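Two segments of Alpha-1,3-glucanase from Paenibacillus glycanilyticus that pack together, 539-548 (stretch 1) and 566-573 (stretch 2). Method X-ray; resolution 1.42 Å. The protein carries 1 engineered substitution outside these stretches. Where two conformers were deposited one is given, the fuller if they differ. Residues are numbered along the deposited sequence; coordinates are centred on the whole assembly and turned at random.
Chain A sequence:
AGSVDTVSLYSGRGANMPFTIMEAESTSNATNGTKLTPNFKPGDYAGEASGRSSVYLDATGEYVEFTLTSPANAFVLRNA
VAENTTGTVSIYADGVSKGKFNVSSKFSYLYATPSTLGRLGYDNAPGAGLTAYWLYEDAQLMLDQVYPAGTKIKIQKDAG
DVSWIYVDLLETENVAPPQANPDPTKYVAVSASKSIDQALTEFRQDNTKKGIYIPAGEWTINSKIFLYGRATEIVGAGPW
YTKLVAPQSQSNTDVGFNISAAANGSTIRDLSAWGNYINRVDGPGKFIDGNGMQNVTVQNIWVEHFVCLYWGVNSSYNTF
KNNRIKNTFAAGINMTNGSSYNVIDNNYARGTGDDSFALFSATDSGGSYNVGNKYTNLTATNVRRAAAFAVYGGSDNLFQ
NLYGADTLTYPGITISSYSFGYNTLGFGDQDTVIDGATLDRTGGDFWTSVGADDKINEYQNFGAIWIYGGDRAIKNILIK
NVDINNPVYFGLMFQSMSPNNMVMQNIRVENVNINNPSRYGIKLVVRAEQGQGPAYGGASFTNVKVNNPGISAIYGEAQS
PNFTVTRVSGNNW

Stretch 1 539-548: ASFTNVKVNN
Stretch 2, residues 566-573: TRVSGNNW

The contact begins as a parallel pairing of two strands and ends with side chains replacing the backbone as bonding partner. In the first part, Thr566 N donates to Ala539 O at 2.9 Å, nearly straight at 169°, and Phe541 N donates to Thr566 O at 2.8 Å. Phe541 O then receives Val568 N at 2.9 Å. The register sets Ser540 beside Thr566 (CA to CA 4.5 Å) and Phe541 beside Arg567 (CA to CA 5.2 Å), with the strand axes 29° from parallel and 4.8 Å apart at their closest. Ser540 and Phe541 keep extended phi/psi of -105/145 and -131/123; Thr566 and Arg567 have -107/114 and -93/95.

At Thr542 and Asn543 stretch 1 turns a corner. Asn543 takes phi/psi 57/47, while in stretch 2 Val568 (-66/-57) and Gly570 (73/16) break the extended run. Across the corner Asn543 N donates to Ser569 O at 2.8 Å, nearly straight at 171°. Gly570 suits its place: its positive phi favours glycine, and an ideal CB would sit a tight 3.1 Å from Asn543 CA. Its carbonyl is used as well, Lys545 NZ donating to Gly570 O at 2.8 Å. Lys545 reaches it with rotamers m, m, t, m, and Lys545 NZ also makes a weak 3.0 Å bond to Asn543 OD1.

Beyond the corner, two asparagines act as backbone mimics. Asn571 (chi1 m, chi2 -65°) spans the corner: its ND2 donates to Phe541 O at 2.9 Å, making that carbonyl a double acceptor, while its OD1 receives Val544 N at 3.0 Å. Asn572 (chi1 p, chi2 -25°) instead grips one residue by both its backbone groups, OD1 accepting from Val546 N at 2.9 Å and ND2 donating to Val546 O at 3.0 Å. A water adds to this clamp, donating to Val546 O at 2.8 Å and to Asn572 O at 3.1 Å.

Trp573, the chain's last residue, joins polar and apolar contacts. With chi1 p and chi2 -87°, Trp573 NE1 donates to Val544 O at 2.8 Å, the angle a bent 137°. Its six-membered ring turns an edge to the face of Phe541 (chi1 m, chi2 80°), the planes at 88° and the centroids 5.1 Å apart; Trp573 CH2 comes within 3.6 Å of Phe541 CG. Val546, chi1 t, brings CG2 to 3.9 Å from Trp573 CD1 in an off-centre CH-pi contact, and Val544 CG1, also on a t rotamer, lies 4.3 Å from Trp573 CZ2. Within its own stretch, Arg567 holds the terminal residue, NH2 donating to Trp573 O at 3.0 Å and NE more weakly to Trp573 O at 3.2 Å.

On the sheet face of Ser540 and Thr566, both chi1 m, packing is lighter: Ser540 OG is 3.8 Å from Thr566 CB. Nearby, Thr542 OG1 approaches Val568 CB at 3.4 Å.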

# COMPACT_ATOMS: atom_id res chain seq x y z
N ALA A 539 24.76 -7.60 13.80
CA ALA A 539 24.13 -6.29 13.66
C ALA A 539 24.46 -5.46 14.88
O ALA A 539 24.63 -5.99 15.98
CB ALA A 539 22.60 -6.41 13.51
N SER A 540 24.54 -4.14 14.68
CA SER A 540 24.81 -3.19 15.75
C SER A 540 23.53 -2.46 16.13
O SER A 540 22.68 -2.17 15.28
CB SER A 540 25.85 -2.17 15.31
OG SER A 540 27.07 -2.81 14.97
N PHE A 541 23.40 -2.16 17.42
CA PHE A 541 22.22 -1.52 17.98
C PHE A 541 22.65 -0.35 18.84
O PHE A 541 23.43 -0.52 19.78
CB PHE A 541 21.41 -2.52 18.81
CG PHE A 541 20.95 -3.72 18.03
CD1 PHE A 541 21.83 -4.76 17.77
CD2 PHE A 541 19.67 -3.78 17.50
CE1 PHE A 541 21.43 -5.86 17.03
CE2 PHE A 541 19.26 -4.87 16.76
CZ PHE A 541 20.13 -5.91 16.51
N THR A 542 22.15 0.84 18.51
CA THR A 542 22.41 2.05 19.28
C THR A 542 21.07 2.68 19.61
O THR A 542 20.27 2.95 18.71
CB THR A 542 23.24 3.03 18.45
OG1 THR A 542 24.43 2.39 17.98
CG2 THR A 542 23.61 4.26 19.28
N ASN A 543 20.81 2.90 20.90
CA ASN A 543 19.58 3.57 21.33
C ASN A 543 18.34 2.83 20.83
O ASN A 543 17.40 3.42 20.30
CB ASN A 543 19.56 5.04 20.91
CG ASN A 543 18.52 5.83 21.67
OD1 ASN A 543 18.18 5.51 22.80
ND2 ASN A 543 17.99 6.88 21.03
N VAL A 544 18.34 1.51 21.00
CA VAL A 544 17.20 0.67 20.65
C VAL A 544 16.52 0.27 21.95
O VAL A 544 17.10 -0.44 22.79
CB VAL A 544 17.62 -0.55 19.81
CG1 VAL A 544 16.41 -1.45 19.54
CG2 VAL A 544 18.26 -0.09 18.49
N LYS A 545 15.29 0.74 22.14
CA LYS A 545 14.51 0.46 23.34
C LYS A 545 13.44 -0.58 23.02
O LYS A 545 12.71 -0.44 22.03
CB LYS A 545 13.85 1.74 23.86
CG LYS A 545 14.83 2.82 24.33
CD LYS A 545 15.80 2.27 25.37
CE LYS A 545 16.44 3.39 26.19
NZ LYS A 545 17.35 4.24 25.39
N VAL A 546 13.34 -1.61 23.86
CA VAL A 546 12.26 -2.58 23.79
C VAL A 546 11.41 -2.40 25.04
O VAL A 546 11.91 -2.55 26.16
CB VAL A 546 12.78 -4.02 23.68
CG1 VAL A 546 11.62 -5.00 23.72
CG2 VAL A 546 13.59 -4.20 22.40
N ASN A 547 10.13 -2.08 24.85
CA ASN A 547 9.25 -1.72 25.96
C ASN A 547 8.08 -2.69 26.04
O ASN A 547 7.34 -2.86 25.07
CB ASN A 547 8.73 -0.29 25.79
CG ASN A 547 9.85 0.71 25.69
OD1 ASN A 547 10.76 0.74 26.52
ND2 ASN A 547 9.81 1.54 24.65
N ASN A 548 7.93 -3.32 27.20
CA ASN A 548 6.81 -4.22 27.48
C ASN A 548 6.67 -5.36 26.46
O ASN A 548 5.58 -5.55 25.90
CB ASN A 548 5.51 -3.42 27.59
CG ASN A 548 4.36 -4.24 28.14
OD1 ASN A 548 4.55 -5.07 29.04
ND2 ASN A 548 3.17 -4.02 27.61
N THR A 566 25.80 -6.50 18.63
CA THR A 566 26.64 -5.46 19.23
C THR A 566 25.75 -4.40 19.86
O THR A 566 25.03 -3.69 19.15
CB THR A 566 27.57 -4.85 18.19
OG1 THR A 566 28.45 -5.86 17.69
CG2 THR A 566 28.40 -3.72 18.81
N ARG A 567 25.80 -4.29 21.18
CA ARG A 567 25.06 -3.26 21.91
C ARG A 567 26.01 -2.08 22.08
O ARG A 567 26.82 -2.03 23.01
CB ARG A 567 24.61 -3.79 23.26
CG ARG A 567 23.57 -4.91 23.19
CD ARG A 567 23.51 -5.63 24.53
NE ARG A 567 22.42 -6.59 24.64
CZ ARG A 567 22.46 -7.83 24.16
NH1 ARG A 567 23.52 -8.27 23.50
NH2 ARG A 567 21.42 -8.64 24.33
N VAL A 568 25.93 -1.11 21.16
CA VAL A 568 26.85 0.02 21.19
C VAL A 568 26.62 0.87 22.44
O VAL A 568 27.53 1.08 23.25
CB VAL A 568 26.74 0.84 19.90
CG1 VAL A 568 27.71 2.01 19.94
CG2 VAL A 568 27.01 -0.04 18.68
N SER A 569 25.40 1.35 22.62
CA SER A 569 25.01 2.18 23.75
C SER A 569 23.50 2.36 23.70
O SER A 569 22.87 2.17 22.65
CB SER A 569 25.68 3.55 23.69
OG SER A 569 25.27 4.28 22.54
N GLY A 570 22.93 2.72 24.84
CA GLY A 570 21.55 3.17 24.89
C GLY A 570 20.49 2.09 24.73
O GLY A 570 19.33 2.43 24.47
N ASN A 571 20.85 0.82 24.87
CA ASN A 571 19.88 -0.27 24.73
C ASN A 571 19.44 -0.75 26.11
O ASN A 571 20.26 -0.88 27.02
CB ASN A 571 20.48 -1.43 23.94
CG ASN A 571 21.08 -0.99 22.61
OD1 ASN A 571 20.36 -0.55 21.71
ND2 ASN A 571 22.39 -1.12 22.46
N ASN A 572 18.14 -1.01 26.26
CA ASN A 572 17.60 -1.51 27.53
C ASN A 572 17.38 -3.02 27.51
O ASN A 572 16.42 -3.53 28.11
CB ASN A 572 16.34 -0.74 27.93
CG ASN A 572 15.14 -1.08 27.07
OD1 ASN A 572 15.30 -1.51 25.93
ND2 ASN A 572 13.94 -0.91 27.62
N TRP A 573 18.26 -3.74 26.84
CA TRP A 573 18.16 -5.19 26.69
C TRP A 573 19.53 -5.75 26.32
O TRP A 573 19.68 -6.97 26.19
CB TRP A 573 17.15 -5.54 25.59
CG TRP A 573 17.47 -4.81 24.34
CD1 TRP A 573 17.07 -3.55 23.99
CD2 TRP A 573 18.33 -5.26 23.28
NE1 TRP A 573 17.61 -3.20 22.77
CE2 TRP A 573 18.39 -4.23 22.32
CE3 TRP A 573 19.05 -6.44 23.05
CZ2 TRP A 573 19.15 -4.33 21.16
CZ3 TRP A 573 19.80 -6.54 21.88
CH2 TRP A 573 19.84 -5.49 20.96
O HOH W 1 27.89 -7.05 15.47
O HOH W 2 13.54 -4.46 27.38